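PDB 4OXI: enterobactin synthetase component F-related protein from Vibrio cholerae serotype O1, which probably activates glycine with ATP as an adenylation domain, forming glycyl-adenylate for a lipopolysaccharide modification that gives resistance to antimicrobial peptides. Local coordinates for residues His240-Gln245 with Ser269-Phe274. Residues are numbered along the deposited sequence; the frame is centred on the assembly and turned at random.
Sequences HCYISQ and SVHDIF
Tyr242 and His271 make the polar link between the two helices: the phenol OH lies 2.6 Å from His271 ND1, a short hydrogen bond in which either group could be the donor. The bond runs from edge to edge, with ND1 close to the plane of the tyrosine ring and the phenol oxygen at the rim of the imidazole. The planes are turned 55° against each other and neither ring covers the other's face. With CG anti to the backbone N (chi1 175°), Tyr242 extends its ring from its helix across to the next one. A tyrosine suits this place because its apolar ring can be buried while its hydroxyl finds a partner at the far end; histidine suits the other side because its ring nitrogen can give or take the proton, and its ring also meets Tyr275.

Ile243 holds CG1 anti to the carbonyl carbon, a branch long enough to bring the methyl CD1 3.7 Å from CB of Phe274. Phenylalanine is apolar throughout: its CB faces Ile243, while its ring packs on Ile114 of helix 108-119 and meets the ring of Tyr118.

All four touching residues are buried. Tyr242 also touches Ile367 and lies about 8 Å, side chain to ligand, from the bound glycyl-adenosine-5'-phosphate. The arrangement is helix-to-helix packing between 236-249 and 268-279 beside the adenylate pocket of an AMP-binding (adenylate-forming) fold.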
ATOM      1  N   HIS A 240       0.234  -3.315  14.431  1.00 24.64           N
ATOM      2  CA  HIS A 240       1.229  -3.334  15.516  1.00 25.91           C
ATOM      3  C   HIS A 240       2.099  -4.567  15.403  1.00 25.15           C
ATOM      4  O   HIS A 240       3.303  -4.504  15.626  1.00 29.52           O
ATOM      5  CB  HIS A 240       0.549  -3.289  16.888  1.00 22.43           C
ATOM      6  CG  HIS A 240       0.066  -1.926  17.270  1.00 26.33           C
ATOM      7  ND1 HIS A 240      -1.049  -1.720  18.053  1.00 28.28           N
ATOM      8  CD2 HIS A 240       0.548  -0.696  16.974  1.00 28.37           C
ATOM      9  CE1 HIS A 240      -1.231  -0.425  18.226  1.00 23.14           C
ATOM     10  NE2 HIS A 240      -0.272   0.220  17.590  1.00 26.79           N
ATOM     11  N   CYS A 241       1.491  -5.695  15.046  1.00 24.26           N
ATOM     12  CA  CYS A 241       2.283  -6.894  14.812  1.00 28.23           C
ATOM     13  C   CYS A 241       3.329  -6.672  13.708  1.00 29.82           C
ATOM     14  O   CYS A 241       4.511  -6.950  13.912  1.00 33.18           O
ATOM     15  CB  CYS A 241       1.395  -8.100  14.492  1.00 27.33           C
ATOM     16  SG  CYS A 241       2.361  -9.610  14.158  1.00 39.81           S
ATOM     17  N   TYR A 242       2.910  -6.153  12.552  1.00 28.52           N
ATOM     18  CA  TYR A 242       3.860  -5.927  11.456  1.00 25.66           C
ATOM     19  C   TYR A 242       4.994  -5.005  11.835  1.00 23.26           C
ATOM     20  O   TYR A 242       6.156  -5.347  11.658  1.00 28.99           O
ATOM     21  CB  TYR A 242       3.197  -5.348  10.206  1.00 19.48           C
ATOM     22  CG  TYR A 242       4.235  -5.011   9.155  1.00 21.85           C
ATOM     23  CD1 TYR A 242       4.806  -6.012   8.381  1.00 23.32           C
ATOM     24  CD2 TYR A 242       4.664  -3.703   8.951  1.00 23.09           C
ATOM     25  CE1 TYR A 242       5.762  -5.724   7.417  1.00 25.03           C
ATOM     26  CE2 TYR A 242       5.633  -3.398   7.978  1.00 24.33           C
ATOM     27  CZ  TYR A 242       6.173  -4.415   7.217  1.00 28.04           C
ATOM     28  OH  TYR A 242       7.129  -4.139   6.258  1.00 24.40           O
ATOM     29  N   ILE A 243       4.658  -3.822  12.330  1.00 25.06           N
ATOM     30  CA  ILE A 243       5.677  -2.851  12.711  1.00 25.27           C
ATOM     31  C   ILE A 243       6.674  -3.421  13.730  1.00 29.63           C
ATOM     32  O   ILE A 243       7.890  -3.228  13.589  1.00 26.68           O
ATOM     33  CB  ILE A 243       5.046  -1.577  13.271  1.00 27.11           C
ATOM     34  CG1 ILE A 243       4.172  -0.903  12.208  1.00 26.04           C
ATOM     35  CG2 ILE A 243       6.127  -0.616  13.707  1.00 29.45           C
ATOM     36  CD1 ILE A 243       4.966  -0.484  10.972  1.00 28.56           C
ATOM     37  N   SER A 244       6.170  -4.126  14.745  1.00 27.62           N
ATOM     38  CA  SER A 244       7.068  -4.718  15.750  1.00 31.53           C
ATOM     39  C   SER A 244       8.020  -5.751  15.133  1.00 28.39           C
ATOM     40  O   SER A 244       9.174  -5.826  15.533  1.00 36.23           O
ATOM     41  CB  SER A 244       6.293  -5.353  16.905  1.00 31.03           C
ATOM     42  OG  SER A 244       5.803  -6.620  16.511  1.00 35.53           O
ATOM     43  N   GLN A 245       7.554  -6.532  14.158  1.00 30.54           N
ATOM     44  CA  GLN A 245       8.433  -7.501  13.498  1.00 28.94           C
ATOM     45  C   GLN A 245       9.558  -6.785  12.774  1.00 30.33           C
ATOM     46  O   GLN A 245      10.729  -7.140  12.914  1.00 34.41           O
ATOM     47  CB  GLN A 245       7.686  -8.368  12.477  1.00 29.40           C
ATOM     48  CG  GLN A 245       6.484  -9.128  13.001  1.00 34.54           C
ATOM     49  CD  GLN A 245       6.815 -10.075  14.148  1.00 38.74           C
ATOM     50  OE1 GLN A 245       7.939 -10.577  14.257  1.00 34.63           O
ATOM     51  NE2 GLN A 245       5.826 -10.330  15.006  1.00 39.95           N
ATOM     52  N   SER A 269       3.176   2.429   1.951  1.00 15.65           N
ATOM     53  CA  SER A 269       3.330   3.753   2.535  1.00 18.40           C
ATOM     54  C   SER A 269       3.104   3.675   4.035  1.00 19.04           C
ATOM     55  O   SER A 269       3.688   4.438   4.796  1.00 20.52           O
ATOM     56  CB  SER A 269       2.357   4.752   1.921  1.00 18.24           C
ATOM     57  OG  SER A 269       1.023   4.387   2.228  1.00 21.14           O
ATOM     58  N   VAL A 270       2.259   2.747   4.456  1.00 17.93           N
ATOM     59  CA  VAL A 270       2.023   2.523   5.876  1.00 20.91           C
ATOM     60  C   VAL A 270       3.298   2.062   6.560  1.00 20.80           C
ATOM     61  O   VAL A 270       3.634   2.509   7.654  1.00 22.07           O
ATOM     62  CB  VAL A 270       0.945   1.461   6.089  1.00 25.22           C
ATOM     63  CG1 VAL A 270       0.781   1.166   7.583  1.00 18.33           C
ATOM     64  CG2 VAL A 270      -0.362   1.939   5.470  1.00 20.43           C
ATOM     65  N   HIS A 271       4.021   1.171   5.904  1.00 21.86           N
ATOM     66  CA  HIS A 271       5.333   0.768   6.404  1.00 20.91           C
ATOM     67  C   HIS A 271       6.249   1.997   6.557  1.00 23.99           C
ATOM     68  O   HIS A 271       6.775   2.245   7.647  1.00 21.11           O
ATOM     69  CB  HIS A 271       5.921  -0.279   5.463  1.00 19.60           C
ATOM     70  CG  HIS A 271       7.393  -0.497   5.622  1.00 25.54           C
ATOM     71  ND1 HIS A 271       7.922  -1.687   6.073  1.00 25.29           N
ATOM     72  CD2 HIS A 271       8.450   0.303   5.345  1.00 27.50           C
ATOM     73  CE1 HIS A 271       9.238  -1.604   6.083  1.00 27.18           C
ATOM     74  NE2 HIS A 271       9.586  -0.411   5.640  1.00 26.97           N
ATOM     75  N   ASP A 272       6.424   2.768   5.479  1.00 20.55           N
ATOM     76  CA  ASP A 272       7.310   3.940   5.499  1.00 21.12           C
ATOM     77  C   ASP A 272       7.011   4.827   6.703  1.00 23.12           C
ATOM     78  O   ASP A 272       7.912   5.194   7.473  1.00 22.24           O
ATOM     79  CB  ASP A 272       7.139   4.804   4.227  1.00 18.44           C
ATOM     80  CG  ASP A 272       7.371   4.024   2.920  1.00 27.60           C
ATOM     81  OD1 ASP A 272       8.162   3.047   2.921  1.00 28.93           O
ATOM     82  OD2 ASP A 272       6.768   4.403   1.870  1.00 25.50           O
ATOM     83  N   ILE A 273       5.734   5.168   6.854  1.00 20.77           N
ATOM     84  CA  ILE A 273       5.292   6.132   7.863  1.00 20.30           C
ATOM     85  C   ILE A 273       5.522   5.655   9.296  1.00 23.10           C
ATOM     86  O   ILE A 273       6.039   6.402  10.127  1.00 24.17           O
ATOM     87  CB  ILE A 273       3.792   6.481   7.680  1.00 21.74           C
ATOM     88  CG1 ILE A 273       3.567   7.215   6.360  1.00 20.97           C
ATOM     89  CG2 ILE A 273       3.290   7.329   8.822  1.00 18.72           C
ATOM     90  CD1 ILE A 273       2.101   7.590   6.112  1.00 20.04           C
ATOM     91  N   PHE A 274       5.139   4.420   9.603  1.00 21.71           N
ATOM     92  CA  PHE A 274       5.211   3.975  10.991  1.00 24.02           C
ATOM     93  C   PHE A 274       6.565   3.406  11.381  1.00 23.95           C
ATOM     94  O   PHE A 274       6.937   3.455  12.556  1.00 23.25           O
ATOM     95  CB  PHE A 274       4.032   3.055  11.334  1.00 19.49           C
ATOM     96  CG  PHE A 274       2.727   3.782  11.326  1.00 24.31           C
ATOM     97  CD1 PHE A 274       2.364   4.570  12.409  1.00 22.81           C
ATOM     98  CD2 PHE A 274       1.892   3.735  10.217  1.00 18.02           C
ATOM     99  CE1 PHE A 274       1.186   5.279  12.399  1.00 24.99           C
ATOM    100  CE2 PHE A 274       0.706   4.439  10.200  1.00 19.46           C
ATOM    101  CZ  PHE A 274       0.349   5.212  11.289  1.00 23.55           C
TER